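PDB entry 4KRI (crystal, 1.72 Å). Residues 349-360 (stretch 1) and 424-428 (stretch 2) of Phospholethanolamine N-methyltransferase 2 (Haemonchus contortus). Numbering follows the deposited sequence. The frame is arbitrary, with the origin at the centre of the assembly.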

# COMPACT_ATOMS: atom_id res chain seq x y z
N LEU A 349 5.92 5.73 -18.36
CA LEU A 349 6.66 7.00 -18.21
C LEU A 349 6.03 8.18 -18.94
O LEU A 349 5.50 8.05 -20.05
CB LEU A 349 8.10 6.84 -18.69
CG LEU A 349 8.93 5.73 -18.04
CD1 LEU A 349 10.27 5.62 -18.76
CD2 LEU A 349 9.11 5.99 -16.54
N LYS A 350 6.12 9.34 -18.30
CA LYS A 350 5.65 10.59 -18.88
C LYS A 350 6.78 11.61 -18.85
O LYS A 350 7.76 11.43 -18.12
CB LYS A 350 4.49 11.15 -18.05
CG LYS A 350 3.29 10.24 -17.94
CD LYS A 350 2.10 10.87 -18.61
CE LYS A 350 0.80 10.40 -17.99
NZ LYS A 350 0.50 8.98 -18.28
N ASN A 351 6.64 12.68 -19.63
CA ASN A 351 7.57 13.81 -19.54
C ASN A 351 6.97 14.94 -18.71
O ASN A 351 5.82 14.83 -18.26
CB ASN A 351 8.02 14.28 -20.93
CG ASN A 351 6.88 14.79 -21.79
OD1 ASN A 351 5.92 15.39 -21.30
ND2 ASN A 351 6.99 14.59 -23.10
N LEU A 352 7.73 16.01 -18.49
CA LEU A 352 7.24 17.07 -17.61
C LEU A 352 6.06 17.82 -18.21
O LEU A 352 5.16 18.27 -17.48
CB LEU A 352 8.37 18.05 -17.26
CG LEU A 352 9.41 17.57 -16.24
CD1 LEU A 352 10.47 18.63 -16.02
CD2 LEU A 352 8.74 17.22 -14.94
N GLU A 353 6.07 17.95 -19.53
CA GLU A 353 4.99 18.62 -20.24
C GLU A 353 3.69 17.90 -19.95
O GLU A 353 2.65 18.52 -19.73
CB GLU A 353 5.24 18.61 -21.76
CG GLU A 353 6.51 19.33 -22.21
CD GLU A 353 7.11 18.74 -23.49
OE1 GLU A 353 6.33 18.34 -24.39
OE2 GLU A 353 8.35 18.66 -23.60
N GLN A 354 3.75 16.57 -19.95
CA GLN A 354 2.55 15.77 -19.76
C GLN A 354 2.03 15.88 -18.34
O GLN A 354 0.82 15.98 -18.12
CB GLN A 354 2.83 14.32 -20.15
CG GLN A 354 2.98 14.14 -21.66
CD GLN A 354 3.50 12.78 -22.04
OE1 GLN A 354 4.43 12.26 -21.42
NE2 GLN A 354 2.89 12.18 -23.05
N ILE A 355 2.95 15.84 -17.38
CA ILE A 355 2.58 15.97 -15.98
C ILE A 355 1.93 17.32 -15.73
O ILE A 355 0.89 17.41 -15.07
CB ILE A 355 3.81 15.78 -15.08
CG1 ILE A 355 4.32 14.34 -15.21
CG2 ILE A 355 3.46 16.06 -13.62
CD1 ILE A 355 3.29 13.30 -14.74
N GLU A 356 2.50 18.38 -16.29
CA GLU A 356 1.92 19.71 -16.09
C GLU A 356 0.51 19.82 -16.70
O GLU A 356 -0.38 20.41 -16.10
CB GLU A 356 2.83 20.81 -16.62
CG GLU A 356 2.38 22.21 -16.21
CD GLU A 356 3.40 23.28 -16.55
OE1 GLU A 356 4.52 22.93 -16.99
OE2 GLU A 356 3.09 24.48 -16.37
N GLU A 357 0.32 19.24 -17.89
CA GLU A 357 -0.98 19.23 -18.55
C GLU A 357 -2.05 18.58 -17.68
O GLU A 357 -3.15 19.12 -17.50
CB GLU A 357 -0.91 18.46 -19.88
CG GLU A 357 -0.17 19.15 -21.01
CD GLU A 357 0.15 18.20 -22.16
OE1 GLU A 357 -0.22 17.00 -22.08
OE2 GLU A 357 0.78 18.64 -23.14
N ILE A 358 -1.71 17.42 -17.13
CA ILE A 358 -2.63 16.68 -16.27
C ILE A 358 -2.93 17.46 -14.99
O ILE A 358 -4.08 17.52 -14.54
CB ILE A 358 -2.09 15.28 -15.97
CG1 ILE A 358 -1.99 14.47 -17.27
CG2 ILE A 358 -2.99 14.56 -14.97
CD1 ILE A 358 -1.15 13.22 -17.16
N ALA A 359 -1.91 18.08 -14.42
CA ALA A 359 -2.10 18.81 -13.17
C ALA A 359 -3.00 20.03 -13.38
O ALA A 359 -3.84 20.33 -12.53
CB ALA A 359 -0.76 19.23 -12.58
N LYS A 360 -2.83 20.71 -14.51
CA LYS A 360 -3.71 21.83 -14.83
C LYS A 360 -5.17 21.40 -15.00
O LYS A 360 -6.08 22.03 -14.46
CB LYS A 360 -3.23 22.55 -16.10
CG LYS A 360 -2.01 23.42 -15.89
CD LYS A 360 -2.09 24.69 -16.73
CE LYS A 360 -0.85 25.53 -16.55
NZ LYS A 360 0.37 24.73 -16.84
N TRP A 424 14.73 11.96 -14.31
CA TRP A 424 14.25 11.91 -12.93
C TRP A 424 13.56 13.24 -12.68
O TRP A 424 14.21 14.28 -12.64
CB TRP A 424 15.40 11.71 -11.94
CG TRP A 424 14.92 11.43 -10.53
CD1 TRP A 424 13.85 10.67 -10.16
CD2 TRP A 424 15.48 11.96 -9.31
NE1 TRP A 424 13.73 10.66 -8.78
CE2 TRP A 424 14.71 11.45 -8.24
CE3 TRP A 424 16.56 12.80 -9.02
CZ2 TRP A 424 14.99 11.76 -6.90
CZ3 TRP A 424 16.84 13.11 -7.69
CH2 TRP A 424 16.05 12.59 -6.65
N ASN A 425 12.23 13.20 -12.56
CA ASN A 425 11.42 14.41 -12.57
C ASN A 425 10.80 14.78 -11.22
O ASN A 425 10.48 13.90 -10.43
CB ASN A 425 10.30 14.28 -13.61
CG ASN A 425 10.82 14.31 -15.03
OD1 ASN A 425 11.88 14.88 -15.30
ND2 ASN A 425 10.07 13.72 -15.95
N PHE A 426 10.63 16.08 -11.01
CA PHE A 426 10.03 16.65 -9.80
C PHE A 426 8.76 17.40 -10.19
O PHE A 426 8.73 18.12 -11.20
CB PHE A 426 11.03 17.62 -9.17
CG PHE A 426 10.48 18.43 -8.03
CD1 PHE A 426 10.64 18.00 -6.72
CD2 PHE A 426 9.83 19.65 -8.25
CE1 PHE A 426 10.14 18.74 -5.66
CE2 PHE A 426 9.33 20.39 -7.20
CZ PHE A 426 9.48 19.94 -5.90
N PHE A 427 7.70 17.23 -9.41
CA PHE A 427 6.46 17.96 -9.61
C PHE A 427 5.91 18.39 -8.25
O PHE A 427 5.89 17.59 -7.31
CB PHE A 427 5.44 17.08 -10.34
CG PHE A 427 4.01 17.51 -10.14
CD1 PHE A 427 3.50 18.65 -10.76
CD2 PHE A 427 3.16 16.75 -9.34
CE1 PHE A 427 2.18 19.04 -10.56
CE2 PHE A 427 1.84 17.14 -9.13
CZ PHE A 427 1.35 18.28 -9.75
N ALA A 428 5.51 19.65 -8.13
CA ALA A 428 4.78 20.09 -6.93
C ALA A 428 3.66 21.02 -7.35
O ALA A 428 3.75 21.66 -8.39
CB ALA A 428 5.72 20.78 -5.96
O HOH W 1 7.56 12.50 -15.62
O HOH W 2 10.60 14.34 -18.79

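No direct hydrogen bond joins the two stretches; the polar link between them runs through two waters, both held by the side-chain amide of Asn425. Asn425 ND2 donates to water 1 at 2.8 Å and to water 2 at 3.0 Å. Water 1 in turn donates to Lys350 O, 2.7 Å away. Water 2 accepts a weak bond from Leu352 N at 3.3 Å. Asn425 ND2 itself stays 3.9 Å from Lys350 O, so the water spans a gap the amide does not close. An amide nitrogen suits this place because it carries two hydrogens, one for each water. Leu352 N lies in the first turn of the helix, where backbone NH groups lack a carbonyl from a preceding turn, and water 2 serves it.

The rest of the contact is packing, mostly of apolar side chains. Helix 352-360 runs alongside strand 424-428, with their N-to-C directions 20° apart and their axes 9.7 Å apart at closest approach. Asn425 and Phe427 point toward the helix. Phe426, between them, points away, as expected from the alternation of a strand. On the helix, Ile355 and Ala359 point toward the strand. They are four residues apart, about one turn, and so share one side of the helix.

Leu352 starts out sideways, but its end comes nearer the strand. Its CD2 lies 3.6 Å from Asn425 CG and 3.8 Å from Phe426 O. The leucine thus packs against the carbon of the amide group and against backbone.

Phe427 is the main apolar partner of the helix. Ile355 CG2 sits over one face of the Phe427 ring, 4.2 Å from the ring centroid and 28° off the normal, in a CH-pi contact. The closest atoms of these two residues are Ile355 CG2 and Phe427 CG, 3.8 Å apart. Ala359 CB approaches Phe427 CE1 at 3.6 Å. The short alanine side chain lets the helix backbone lie near the ring. Ile355, Ala359, Asn425 and Phe427 are all buried, and the two stretches together cover 284 Å² of surface.

The helix start is fixed within its own stretch. Asn351 is the N-cap, and its OD1 accepts from Gln354 N at 2.8 Å. Gln354 OE1 returns the contact, accepting from Asn351 N at 2.9 Å. This reciprocal pair points up the suitability of asparagine and glutamine here: each side chain offers a carbonyl oxygen to the other's backbone NH. Farther along, Lys360 NZ forms a salt bridge with Glu356 OE2 at 2.8 Å, one turn back.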